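PDB 3G02: epoxide hydrolase from Aspergillus niger, which probably hydrolyses epoxides to vicinal diols, with an alpha/beta-hydrolase fold, here in a form made enantioselective by directed evolution. Local coordinates for residues A100-E105 with L131-Y136; S149-T154 with A171-Q176; G186-G191 with A391-V396. The protein carries 9 engineered substitutions. One frame throughout, in Å; residues are numbered along the deposited sequence.

Interaction 1 (A100-E105 with L131-Y136); sequences AALFSE and LFREEY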
# COMPACT_ATOMS: atom_id res chain seq x y z
N ALA A 100 -12.40 -4.83 -27.63
CA ALA A 100 -12.00 -4.31 -28.93
C ALA A 100 -11.67 -5.52 -29.80
O ALA A 100 -11.33 -6.59 -29.29
CB ALA A 100 -10.79 -3.40 -28.79
N ALA A 101 -11.78 -5.36 -31.11
CA ALA A 101 -11.51 -6.48 -32.00
C ALA A 101 -11.15 -6.06 -33.41
O ALA A 101 -11.61 -5.03 -33.89
CB ALA A 101 -12.72 -7.42 -32.05
N LEU A 102 -10.33 -6.88 -34.06
CA LEU A 102 -10.23 -6.89 -35.51
C LEU A 102 -10.69 -8.26 -35.96
O LEU A 102 -10.03 -9.26 -35.67
CB LEU A 102 -8.81 -6.62 -35.99
CG LEU A 102 -8.20 -5.24 -35.78
CD1 LEU A 102 -6.77 -5.24 -36.31
CD2 LEU A 102 -9.01 -4.13 -36.44
N PHE A 103 -11.84 -8.31 -36.62
CA PHE A 103 -12.36 -9.55 -37.16
C PHE A 103 -12.00 -9.72 -38.63
O PHE A 103 -12.17 -8.80 -39.43
CB PHE A 103 -13.88 -9.64 -37.00
CG PHE A 103 -14.33 -9.78 -35.57
CD1 PHE A 103 -14.04 -10.92 -34.84
CD2 PHE A 103 -15.06 -8.76 -34.97
CE1 PHE A 103 -14.46 -11.05 -33.52
CE2 PHE A 103 -15.49 -8.88 -33.65
CZ PHE A 103 -15.19 -10.03 -32.93
N SER A 104 -11.48 -10.89 -38.96
CA SER A 104 -11.21 -11.24 -40.35
C SER A 104 -12.50 -11.63 -41.06
O SER A 104 -13.47 -12.06 -40.42
CB SER A 104 -10.21 -12.38 -40.41
OG SER A 104 -9.93 -12.74 -41.75
N GLU A 105 -12.52 -11.46 -42.38
CA GLU A 105 -13.62 -11.95 -43.21
C GLU A 105 -13.30 -13.36 -43.72
O GLU A 105 -14.14 -13.99 -44.38
CB GLU A 105 -13.89 -11.00 -44.38
CG GLU A 105 -14.66 -9.73 -44.00
CD GLU A 105 -14.74 -8.72 -45.13
OE1 GLU A 105 -14.54 -9.10 -46.31
OE2 GLU A 105 -15.01 -7.53 -44.84
N LEU A 131 -0.79 -2.21 -36.20
CA LEU A 131 0.14 -2.89 -37.09
C LEU A 131 -0.60 -3.89 -37.98
O LEU A 131 -0.38 -3.93 -39.19
CB LEU A 131 1.25 -3.59 -36.30
CG LEU A 131 2.26 -2.70 -35.56
CD1 LEU A 131 3.08 -3.55 -34.61
CD2 LEU A 131 3.16 -1.94 -36.53
N PHE A 132 -1.51 -4.66 -37.38
CA PHE A 132 -2.31 -5.62 -38.15
C PHE A 132 -3.18 -4.94 -39.20
O PHE A 132 -3.24 -5.40 -40.35
CB PHE A 132 -3.15 -6.50 -37.23
CG PHE A 132 -2.43 -7.71 -36.73
CD1 PHE A 132 -2.18 -8.79 -37.57
CD2 PHE A 132 -2.00 -7.79 -35.41
CE1 PHE A 132 -1.51 -9.93 -37.12
CE2 PHE A 132 -1.33 -8.92 -34.94
CZ PHE A 132 -1.09 -9.99 -35.80
N ARG A 133 -3.86 -3.86 -38.82
CA ARG A 133 -4.75 -3.13 -39.73
C ARG A 133 -3.97 -2.47 -40.88
O ARG A 133 -4.50 -2.32 -41.98
CB ARG A 133 -5.57 -2.08 -38.97
CG ARG A 133 -6.64 -1.41 -39.81
CD ARG A 133 -7.70 -0.76 -38.96
NE ARG A 133 -7.20 0.39 -38.21
CZ ARG A 133 -7.95 1.12 -37.38
NH1 ARG A 133 -9.22 0.80 -37.18
NH2 ARG A 133 -7.41 2.15 -36.74
N GLU A 134 -2.73 -2.07 -40.60
CA GLU A 134 -1.86 -1.47 -41.62
C GLU A 134 -1.37 -2.50 -42.63
O GLU A 134 -1.05 -2.14 -43.77
CB GLU A 134 -0.66 -0.80 -40.95
CG GLU A 134 -0.98 0.53 -40.30
CD GLU A 134 0.14 1.06 -39.43
OE1 GLU A 134 1.04 0.28 -39.04
OE2 GLU A 134 0.11 2.27 -39.12
N GLU A 135 -1.32 -3.76 -42.22
CA GLU A 135 -0.63 -4.81 -42.95
C GLU A 135 -1.56 -5.82 -43.63
O GLU A 135 -1.10 -6.68 -44.38
CB GLU A 135 0.33 -5.55 -42.01
CG GLU A 135 1.51 -4.69 -41.58
CD GLU A 135 2.24 -5.25 -40.38
OE1 GLU A 135 2.18 -6.47 -40.14
OE2 GLU A 135 2.88 -4.45 -39.66
N TYR A 136 -2.85 -5.69 -43.34
CA TYR A 136 -3.87 -6.60 -43.87
C TYR A 136 -5.17 -5.85 -44.14
O TYR A 136 -5.40 -4.77 -43.61
CB TYR A 136 -4.16 -7.72 -42.86
CG TYR A 136 -3.01 -8.68 -42.62
CD1 TYR A 136 -2.75 -9.71 -43.51
CD2 TYR A 136 -2.19 -8.55 -41.49
CE1 TYR A 136 -1.70 -10.60 -43.29
CE2 TYR A 136 -1.14 -9.43 -41.27
CZ TYR A 136 -0.90 -10.45 -42.17
OH TYR A 136 0.13 -11.33 -41.96

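Interaction 2 (S149-T154 with A171-Q176); sequences SLPGYT and ARVVDQ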
# COMPACT_ATOMS: atom_id res chain seq x y z
N SER A 149 -11.83 -6.46 -22.24
CA SER A 149 -11.59 -5.84 -20.95
C SER A 149 -12.01 -6.87 -19.92
O SER A 149 -13.17 -7.29 -19.88
CB SER A 149 -12.41 -4.56 -20.81
OG SER A 149 -11.91 -3.54 -21.65
N LEU A 150 -11.06 -7.29 -19.09
CA LEU A 150 -11.36 -8.28 -18.07
C LEU A 150 -12.38 -7.70 -17.09
O LEU A 150 -12.45 -6.48 -16.92
CB LEU A 150 -10.08 -8.70 -17.33
CG LEU A 150 -9.02 -9.48 -18.11
CD1 LEU A 150 -7.79 -9.71 -17.26
CD2 LEU A 150 -9.56 -10.83 -18.61
N PRO A 151 -13.19 -8.57 -16.47
CA PRO A 151 -14.11 -8.11 -15.42
C PRO A 151 -13.43 -7.13 -14.46
O PRO A 151 -12.32 -7.39 -13.98
CB PRO A 151 -14.47 -9.41 -14.71
CG PRO A 151 -14.47 -10.43 -15.82
CD PRO A 151 -13.32 -10.02 -16.71
N GLY A 152 -14.10 -6.01 -14.22
CA GLY A 152 -13.60 -4.99 -13.30
C GLY A 152 -12.72 -3.90 -13.91
O GLY A 152 -12.35 -2.96 -13.22
N TYR A 153 -12.40 -4.01 -15.21
CA TYR A 153 -11.55 -3.02 -15.86
C TYR A 153 -12.29 -2.19 -16.90
O TYR A 153 -13.03 -2.73 -17.74
CB TYR A 153 -10.40 -3.68 -16.59
CG TYR A 153 -9.34 -4.38 -15.76
CD1 TYR A 153 -9.51 -5.69 -15.34
CD2 TYR A 153 -8.13 -3.74 -15.47
CE1 TYR A 153 -8.52 -6.36 -14.62
CE2 TYR A 153 -7.13 -4.40 -14.75
CZ TYR A 153 -7.33 -5.71 -14.32
OH TYR A 153 -6.35 -6.37 -13.62
N THR A 154 -12.02 -0.89 -16.87
CA THR A 154 -12.51 0.09 -17.84
C THR A 154 -14.00 -0.09 -18.16
O THR A 154 -14.84 0.05 -17.26
CB THR A 154 -11.59 0.23 -19.11
OG1 THR A 154 -11.73 -0.91 -19.97
CG2 THR A 154 -10.12 0.37 -18.69
N ALA A 171 -11.35 -16.55 -16.25
CA ALA A 171 -11.11 -17.50 -17.33
C ALA A 171 -12.41 -17.96 -17.97
O ALA A 171 -12.54 -17.98 -19.20
CB ALA A 171 -10.30 -18.68 -16.83
N ARG A 172 -13.39 -18.31 -17.13
CA ARG A 172 -14.69 -18.74 -17.63
C ARG A 172 -15.37 -17.66 -18.48
O ARG A 172 -15.98 -17.97 -19.51
CB ARG A 172 -15.59 -19.18 -16.47
CG ARG A 172 -16.88 -19.87 -16.89
CD ARG A 172 -17.75 -20.24 -15.69
NE ARG A 172 -18.13 -19.06 -14.92
CZ ARG A 172 -17.61 -18.73 -13.74
NH1 ARG A 172 -16.69 -19.50 -13.17
NH2 ARG A 172 -18.01 -17.62 -13.13
N VAL A 173 -15.25 -16.40 -18.07
CA VAL A 173 -15.79 -15.27 -18.83
C VAL A 173 -15.11 -15.13 -20.20
O VAL A 173 -15.78 -14.93 -21.21
CB VAL A 173 -15.70 -13.95 -18.03
CG1 VAL A 173 -16.02 -12.75 -18.92
CG2 VAL A 173 -16.66 -13.99 -16.83
N VAL A 174 -13.78 -15.23 -20.23
CA VAL A 174 -13.03 -15.12 -21.49
C VAL A 174 -13.40 -16.26 -22.44
O VAL A 174 -13.67 -16.02 -23.62
CB VAL A 174 -11.50 -15.06 -21.25
CG1 VAL A 174 -10.73 -15.11 -22.57
CG2 VAL A 174 -11.12 -13.80 -20.48
N ASP A 175 -13.44 -17.48 -21.91
CA ASP A 175 -13.83 -18.65 -22.70
C ASP A 175 -15.24 -18.49 -23.27
O ASP A 175 -15.48 -18.79 -24.45
CB ASP A 175 -13.73 -19.92 -21.87
CG ASP A 175 -14.23 -21.15 -22.61
OD1 ASP A 175 -13.53 -21.65 -23.51
OD2 ASP A 175 -15.33 -21.63 -22.26
N GLN A 176 -16.17 -18.00 -22.45
CA GLN A 176 -17.55 -17.77 -22.90
C GLN A 176 -17.62 -16.72 -24.00
O GLN A 176 -18.37 -16.87 -24.97
CB GLN A 176 -18.46 -17.39 -21.73
CG GLN A 176 -19.95 -17.47 -22.05
CD GLN A 176 -20.38 -18.82 -22.60
OE1 GLN A 176 -20.16 -19.86 -21.97
NE2 GLN A 176 -20.98 -18.82 -23.79

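Interaction 3 (G186-G191 with A391-V396); sequences GYIIQG and AFVEQV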
# COMPACT_ATOMS: atom_id res chain seq x y z
N GLY A 186 -12.15 -23.74 -31.42
CA GLY A 186 -10.77 -23.52 -31.02
C GLY A 186 -10.31 -22.08 -31.08
O GLY A 186 -10.67 -21.34 -32.00
N TYR A 187 -9.52 -21.69 -30.08
CA TYR A 187 -8.89 -20.37 -30.07
C TYR A 187 -7.54 -20.44 -29.37
O TYR A 187 -7.25 -21.40 -28.66
CB TYR A 187 -9.80 -19.32 -29.41
CG TYR A 187 -10.17 -19.62 -27.97
CD1 TYR A 187 -9.30 -19.29 -26.92
CD2 TYR A 187 -11.38 -20.22 -27.66
CE1 TYR A 187 -9.64 -19.57 -25.60
CE2 TYR A 187 -11.73 -20.49 -26.34
CZ TYR A 187 -10.86 -20.16 -25.32
OH TYR A 187 -11.20 -20.44 -24.02
N ILE A 188 -6.74 -19.40 -29.58
CA ILE A 188 -5.44 -19.26 -28.93
C ILE A 188 -5.50 -18.07 -27.97
O ILE A 188 -6.21 -17.10 -28.23
CB ILE A 188 -4.31 -19.06 -29.97
CG1 ILE A 188 -4.19 -20.31 -30.86
CG2 ILE A 188 -2.97 -18.76 -29.29
CD1 ILE A 188 -3.23 -20.16 -32.02
N ILE A 189 -4.78 -18.18 -26.86
CA ILE A 189 -4.65 -17.09 -25.90
C ILE A 189 -3.24 -16.52 -25.92
O ILE A 189 -2.27 -17.26 -25.89
CB ILE A 189 -4.99 -17.56 -24.46
CG1 ILE A 189 -6.46 -17.98 -24.35
CG2 ILE A 189 -4.66 -16.47 -23.42
CD1 ILE A 189 -7.47 -16.87 -24.65
N GLN A 190 -3.16 -15.19 -25.98
CA GLN A 190 -1.92 -14.46 -25.73
C GLN A 190 -2.17 -13.73 -24.41
O GLN A 190 -3.20 -13.09 -24.25
CB GLN A 190 -1.64 -13.46 -26.84
CG GLN A 190 -0.17 -13.04 -26.99
CD GLN A 190 0.36 -12.25 -25.81
OE1 GLN A 190 1.36 -12.62 -25.19
NE2 GLN A 190 -0.32 -11.16 -25.48
N GLY A 191 -1.24 -13.85 -23.47
CA GLY A 191 -1.40 -13.21 -22.17
C GLY A 191 -0.13 -12.66 -21.57
O GLY A 191 0.97 -13.18 -21.81
N ALA A 391 4.48 -15.88 -35.38
CA ALA A 391 5.35 -17.05 -35.56
C ALA A 391 4.85 -18.25 -34.75
O ALA A 391 4.87 -19.38 -35.23
CB ALA A 391 6.78 -16.72 -35.20
N PHE A 392 4.38 -17.98 -33.53
CA PHE A 392 3.85 -19.03 -32.66
C PHE A 392 2.62 -19.70 -33.26
O PHE A 392 2.53 -20.93 -33.29
CB PHE A 392 3.54 -18.46 -31.27
CG PHE A 392 2.87 -19.44 -30.34
CD1 PHE A 392 3.58 -20.50 -29.78
CD2 PHE A 392 1.52 -19.29 -30.01
CE1 PHE A 392 2.95 -21.41 -28.92
CE2 PHE A 392 0.89 -20.18 -29.15
CZ PHE A 392 1.61 -21.24 -28.60
N VAL A 393 1.68 -18.89 -33.75
CA VAL A 393 0.45 -19.39 -34.36
C VAL A 393 0.77 -20.22 -35.61
O VAL A 393 0.24 -21.31 -35.79
CB VAL A 393 -0.54 -18.25 -34.72
CG1 VAL A 393 -1.79 -18.81 -35.40
CG2 VAL A 393 -0.94 -17.47 -33.47
N GLU A 394 1.66 -19.69 -36.45
CA GLU A 394 2.10 -20.39 -37.66
C GLU A 394 2.69 -21.77 -37.35
O GLU A 394 2.46 -22.73 -38.08
CB GLU A 394 3.10 -19.55 -38.45
CG GLU A 394 2.46 -18.37 -39.18
CD GLU A 394 3.48 -17.44 -39.83
OE1 GLU A 394 4.70 -17.65 -39.65
OE2 GLU A 394 3.06 -16.49 -40.52
N GLN A 395 3.43 -21.85 -36.24
CA GLN A 395 4.07 -23.10 -35.82
C GLN A 395 3.07 -24.14 -35.31
O GLN A 395 3.18 -25.32 -35.65
CB GLN A 395 5.14 -22.82 -34.76
CG GLN A 395 5.90 -24.07 -34.30
CD GLN A 395 6.88 -23.80 -33.18
OE1 GLN A 395 6.91 -24.54 -32.19
NE2 GLN A 395 7.69 -22.76 -33.32
N VAL A 396 2.09 -23.70 -34.51
CA VAL A 396 1.28 -24.64 -33.72
C VAL A 396 -0.16 -24.89 -34.19
O VAL A 396 -0.77 -25.88 -33.79
CB VAL A 396 1.29 -24.29 -32.20
CG1 VAL A 396 2.71 -24.08 -31.68
CG2 VAL A 396 0.41 -23.07 -31.90

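Interaction 1 (A100-E105 with L131-Y136)
The guanidinium of Arg133, whose aliphatic part packs against Leu102, is held by three groups: NH1 is hydrogen-bonded to the carbonyl O of Ser84, NH2 makes a weak bond to Gln130 OE1, and the group makes a cation-pi contact with Phe85. The residue belongs to a helix laid on the central sheet, as is usual in the alpha/beta-hydrolase fold. Strand 95-102, which runs antiparallel to both its neighbours, here offers a single side chain, Leu102, to the last turn of helix 126-135.

Leu102 touches the helix mainly through one branch, CD1. CG sits beside the backbone N (chi1 -69°) and CD1 continues the chain in extended form (chi2 179°), which carries this methyl across to the helix backbone. There it lies 3.9 Å from Phe132 CB and 4.1 Å from Arg133 N, so it borders the helix backbone as well as the side-chain base. The same Leu102 CD1 is 4.3 Å from Arg133 CB. Arg133 thus lends the root of its side chain to a buried apolar contact while its charged end is held at the border.

The CB of Phe132 faces the strand, and the Leu102 and Phe132 side chains cross obliquely, but the ring then leads away from Leu102, toward Lys386 and Thr390 of helix 382-396 and Leu145 of strand 143-148.

Just beyond, the helix ends. Glu135 N bonds to Phe132 O at 3.1 Å, a three-residue step that tightens the last turn, and Tyr136 leaves the helical conformation. Its ring meets the same Phe132 O edge-on and in plane, with CD2 3.5 Å from that oxygen.

Interaction 2 (S149-T154 with A171-Q176)
Leu150 and Pro151 meet Val174 and Val173 in two apolar contacts, and all four residues are buried. Leu150 contributes one branch: CD2 lies 3.8 Å from Val174 CG2, the two side chains passing at a slant. Pro151 meets Val173 more directly, tip to tip, its CG 4.2 Å from CG1 and 4.3 Å from CG2 of Val173, so that the ring corner faces the fork of the valine. With CG1 anti to the backbone N (chi1 169°), Val173 spreads both methyls toward the proline.

Backbone bonding fixes the shape that offers these groups. Residues Leu150 to Tyr153 form a type II beta turn closed by Tyr153 N to Leu150 O at 3.0 Å, and Gly152 takes its third position with the positive phi (90°) expected there. The same Leu150 O also lies in the plane of the Tyr153 ring, at its edge, 3.4 Å from CD1.

One aromatic contact joins the turn to its surroundings: Tyr153 meets His116 edge-to-face.

In the alpha/beta-hydrolase fold, this is the loop after strand 143-148, near the predicted nucleophile Asp193. It precedes helix 167-180, and interaction 2 folds the connection back onto the helix to which it leads. Val174 also touches Leu202 of helix 194-205, while Tyr153 reaches Tyr302 of helix 292-304.

Interaction 3 (G186-G191 with A391-V396)
Ile188 points from strand 187-191 toward helix 382-396 and meets it with two differently directed branches, one at a ring edge and one at a pair of methyls. This is the alpha/beta-hydrolase sheet with its C-terminal helix laid against one face, a long-range contact that joins the end of the chain to a central strand some 200 residues earlier.

The longer branch of Ile188 is extended (chi2 173°), and its tip, CD1, settles against the fork of Val393, 3.8 Å from CG2 and 3.9 Å from CG1. It sits between the two methyls, almost equally far from each. The two side chains are inclined to each other.

Phe392 is met from another direction. Its CG is anti to the backbone N (chi1 174°), which swings the ring toward the sheet. Ile188 CG2 then approaches at the rim, near the ring plane, 4.1 Å from CE2. The isoleucine therefore does not lie on a ring face, and its side chain and that of Phe392 run at a slant. Phe392 reaches further, to Ala211 of strand 209-214, and packs edge-to-face with Phe366 of strand 362-369.

Within the helix, Val396, one turn on and bonded through its N to Phe392 O (3.1 Å), sets its CG2 over one face of the Phe392 ring, 3.9 Å above the plane and offset toward the rim.

The three contacts show a sheet packed from both sides. Ile188 faces helix 382-396 in interaction 3, whereas the next residue, Ile189, points away and its CD1 lies 4.3 Å from Val174 CG1 of interaction 2. Asp175 OD1 and Tyr187 OH, 2.7 Å apart and probably hydrogen-bonded, join the same two contacts. Interactions 1 and 3, with centres about 16 Å apart, share the sheet, and their helices 126-135 and 382-396 touch. Strand 187-191 ends at Gly191, just before the predicted nucleophile Asp193, in what is probably the nucleophile elbow. Interaction 2 comes close to it, the Leu150 side chain being about 8 Å from that of Asp193.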